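TCR beta chain (Gallus gallus, PDB 6LIR) forms, with the alpha chain, the chicken alpha-beta T-cell receptor, which probably recognises antigen peptides presented by MHC molecules. Local coordinates at residues C20-N25 and C88-Y93. Sequence-based numbering, arbitrary orientation.
Sequences CRQNDN and CASSSY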
ATOM      1  N   CYS B  20      10.672 -16.390   8.354  1.00 43.84           N
ATOM      2  CA  CYS B  20       9.686 -15.684   9.154  1.00 42.32           C
ATOM      3  C   CYS B  20       9.882 -15.995  10.628  1.00 44.52           C
ATOM      4  O   CYS B  20      10.123 -17.147  11.005  1.00 43.53           O
ATOM      5  CB  CYS B  20       8.268 -16.060   8.732  1.00 44.50           C
ATOM      6  SG  CYS B  20       6.980 -15.371   9.778  1.00 50.57           S
ATOM      7  N   ARG B  21       9.784 -14.963  11.456  1.00 37.88           N
ATOM      8  CA  ARG B  21      10.070 -15.086  12.875  1.00 43.24           C
ATOM      9  C   ARG B  21       8.925 -14.474  13.656  1.00 43.72           C
ATOM     10  O   ARG B  21       8.519 -13.339  13.384  1.00 47.34           O
ATOM     11  CB  ARG B  21      11.392 -14.408  13.252  1.00 41.05           C
ATOM     12  CG  ARG B  21      12.591 -14.978  12.532  1.00 43.74           C
ATOM     13  CD  ARG B  21      13.757 -14.000  12.500  1.00 47.88           C
ATOM     14  NE  ARG B  21      14.740 -14.392  11.495  1.00 45.00           N
ATOM     15  CZ  ARG B  21      15.672 -15.317  11.684  1.00 44.34           C
ATOM     16  NH1 ARG B  21      15.766 -15.946  12.849  1.00 40.49           N
ATOM     17  NH2 ARG B  21      16.517 -15.611  10.706  1.00 51.76           N
ATOM     18  N   GLN B  22       8.435 -15.216  14.642  1.00 42.45           N
ATOM     19  CA  GLN B  22       7.256 -14.838  15.403  1.00 47.38           C
ATOM     20  C   GLN B  22       7.553 -15.004  16.881  1.00 47.44           C
ATOM     21  O   GLN B  22       8.253 -15.939  17.283  1.00 45.27           O
ATOM     22  CB  GLN B  22       6.044 -15.699  15.007  1.00 46.69           C
ATOM     23  CG  GLN B  22       6.333 -17.190  15.034  1.00 55.29           C
ATOM     24  CD  GLN B  22       5.531 -17.940  16.071  1.00 48.92           C
ATOM     25  OE1 GLN B  22       4.736 -17.358  16.810  1.00 57.50           O
ATOM     26  NE2 GLN B  22       5.733 -19.250  16.128  1.00 51.45           N
ATOM     27  N   ASN B  23       7.028 -14.088  17.688  1.00 57.97           N
ATOM     28  CA  ASN B  23       7.261 -14.114  19.125  1.00 60.64           C
ATOM     29  C   ASN B  23       5.986 -14.361  19.922  1.00 60.69           C
ATOM     30  O   ASN B  23       5.846 -13.860  21.038  1.00 61.39           O
ATOM     31  N   ASP B  24       5.047 -15.138  19.382  1.00 57.88           N
ATOM     32  CA  ASP B  24       3.804 -15.413  20.090  1.00 59.98           C
ATOM     33  C   ASP B  24       3.666 -16.869  20.507  1.00 59.19           C
ATOM     34  O   ASP B  24       2.586 -17.269  20.957  1.00 59.78           O
ATOM     35  CB  ASP B  24       2.602 -15.002  19.235  1.00 60.52           C
ATOM     36  CG  ASP B  24       2.624 -13.534  18.867  1.00 64.87           C
ATOM     37  OD1 ASP B  24       2.475 -12.694  19.780  1.00 68.68           O
ATOM     38  OD2 ASP B  24       2.792 -13.218  17.670  1.00 64.48           O
ATOM     39  N   ASN B  25       4.731 -17.664  20.391  1.00 55.72           N
ATOM     40  CA  ASN B  25       4.693 -19.086  20.733  1.00 56.75           C
ATOM     41  C   ASN B  25       3.607 -19.819  19.946  1.00 61.39           C
ATOM     42  O   ASN B  25       2.995 -20.771  20.437  1.00 61.89           O
ATOM     43  CB  ASN B  25       4.506 -19.295  22.239  1.00 60.82           C
ATOM     44  CG  ASN B  25       4.877 -20.696  22.682  1.00 66.94           C
ATOM     45  OD1 ASN B  25       5.865 -21.264  22.214  1.00 65.88           O
ATOM     46  ND2 ASN B  25       4.082 -21.265  23.582  1.00 67.92           N
ATOM     47  N   CYS B  88       4.040 -14.057   5.487  1.00 35.29           N
ATOM     48  CA  CYS B  88       4.065 -15.047   6.548  1.00 39.69           C
ATOM     49  C   CYS B  88       2.927 -14.779   7.518  1.00 40.53           C
ATOM     50  O   CYS B  88       2.579 -13.624   7.781  1.00 41.96           O
ATOM     51  CB  CYS B  88       5.392 -15.039   7.296  1.00 45.75           C
ATOM     52  SG  CYS B  88       5.307 -15.978   8.822  1.00 56.37           S
ATOM     53  N   ALA B  89       2.341 -15.850   8.039  1.00 38.13           N
ATOM     54  CA  ALA B  89       1.234 -15.718   8.967  1.00 38.67           C
ATOM     55  C   ALA B  89       1.358 -16.788  10.036  1.00 42.23           C
ATOM     56  O   ALA B  89       1.996 -17.823   9.836  1.00 46.85           O
ATOM     57  CB  ALA B  89      -0.118 -15.834   8.248  1.00 42.59           C
ATOM     58  N   SER B  90       0.742 -16.523  11.186  1.00 40.56           N
ATOM     59  CA  SER B  90       0.762 -17.470  12.288  1.00 42.50           C
ATOM     60  C   SER B  90      -0.576 -17.458  13.014  1.00 43.38           C
ATOM     61  O   SER B  90      -1.351 -16.505  12.921  1.00 46.64           O
ATOM     62  CB  SER B  90       1.892 -17.151  13.274  1.00 44.20           C
ATOM     63  OG  SER B  90       1.468 -16.191  14.227  1.00 50.26           O
ATOM     64  N   SER B  91      -0.826 -18.537  13.755  1.00 40.18           N
ATOM     65  CA  SER B  91      -1.949 -18.609  14.673  1.00 46.34           C
ATOM     66  C   SER B  91      -1.616 -19.590  15.786  1.00 51.16           C
ATOM     67  O   SER B  91      -0.697 -20.406  15.666  1.00 51.25           O
ATOM     68  CB  SER B  91      -3.241 -19.020  13.959  1.00 46.46           C
ATOM     69  OG  SER B  91      -3.069 -20.250  13.283  1.00 52.23           O
ATOM     70  N   SER B  92      -2.378 -19.489  16.878  1.00 70.52           N
ATOM     71  CA  SER B  92      -2.229 -20.407  18.006  1.00 76.50           C
ATOM     72  C   SER B  92      -2.275 -21.862  17.548  1.00 81.26           C
ATOM     73  O   SER B  92      -1.441 -22.684  17.947  1.00 83.81           O
ATOM     74  CB  SER B  92      -3.311 -20.123  19.048  1.00 82.68           C
ATOM     75  OG  SER B  92      -3.633 -21.281  19.790  1.00 92.15           O
ATOM     76  N   TYR B  93      -3.255 -22.187  16.708  1.00 83.13           N
ATOM     77  CA  TYR B  93      -3.392 -23.492  16.076  1.00 88.59           C
ATOM     78  C   TYR B  93      -4.303 -23.302  14.872  1.00 90.31           C
ATOM     79  O   TYR B  93      -4.937 -22.256  14.716  1.00 90.09           O
ATOM     80  CB  TYR B  93      -3.964 -24.531  17.051  1.00 95.66           C
ATOM     81  CG  TYR B  93      -5.148 -24.027  17.862  1.00 97.79           C
ATOM     82  CD1 TYR B  93      -6.380 -23.791  17.261  1.00100.71           C
ATOM     83  CD2 TYR B  93      -5.036 -23.792  19.227  1.00100.00           C
ATOM     84  CE1 TYR B  93      -7.460 -23.327  17.990  1.00103.11           C
ATOM     85  CE2 TYR B  93      -6.114 -23.323  19.967  1.00105.49           C
ATOM     86  CZ  TYR B  93      -7.323 -23.095  19.343  1.00105.47           C
ATOM     87  OH  TYR B  93      -8.400 -22.633  20.069  1.00105.86           O
TER
HETATM   88  O   HOH W   1       2.552 -13.563  15.190  1.00 47.35           O
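The conserved intersheet disulfide of an immunoglobulin V domain joins Cys-20, near the end of strand B (16-21), to Cys-88 of strand F (84-91). The sulfurs are bonded at 2.0 Å between Cys-20 SG and Cys-88 SG, with a C-S-S-C torsion of -67°. Both CB atoms point across the sandwich, and with SG anti to the backbone N (chi1 174° and 167°) each sulfur lies beside its own carbonyl carbon, where the two meet; the bridge draws Cys-20 CB to a tight 3.4 Å from Cys-88 CB. Two residues further along, Gln-22 and Ser-90 also face one another but meet loosely, with Gln-22 OE1 4.3 Å from Ser-90 OG. A water links the segments here: it donates to Asp-24 OD2 at 2.5 Å and lies 3.0 Å from Ser-90 OG. Asp-24 N makes a weak, 3.4 Å hydrogen bond to Gln-22 OE1 within the loop that follows strand 16-21. His-26 bridges the segments: its ND1 is hydrogen-bonded to Ser-90 OG and its carbonyl O to Gln-22 NE2. Around the disulfide, Ile-2 touches both cysteines, while Met-29 and Trp-31 of strand 28-34 pack on Cys-20; strands 70-75 and 100-110 pair with the backbones of Cys-20 and Cys-88, respectively.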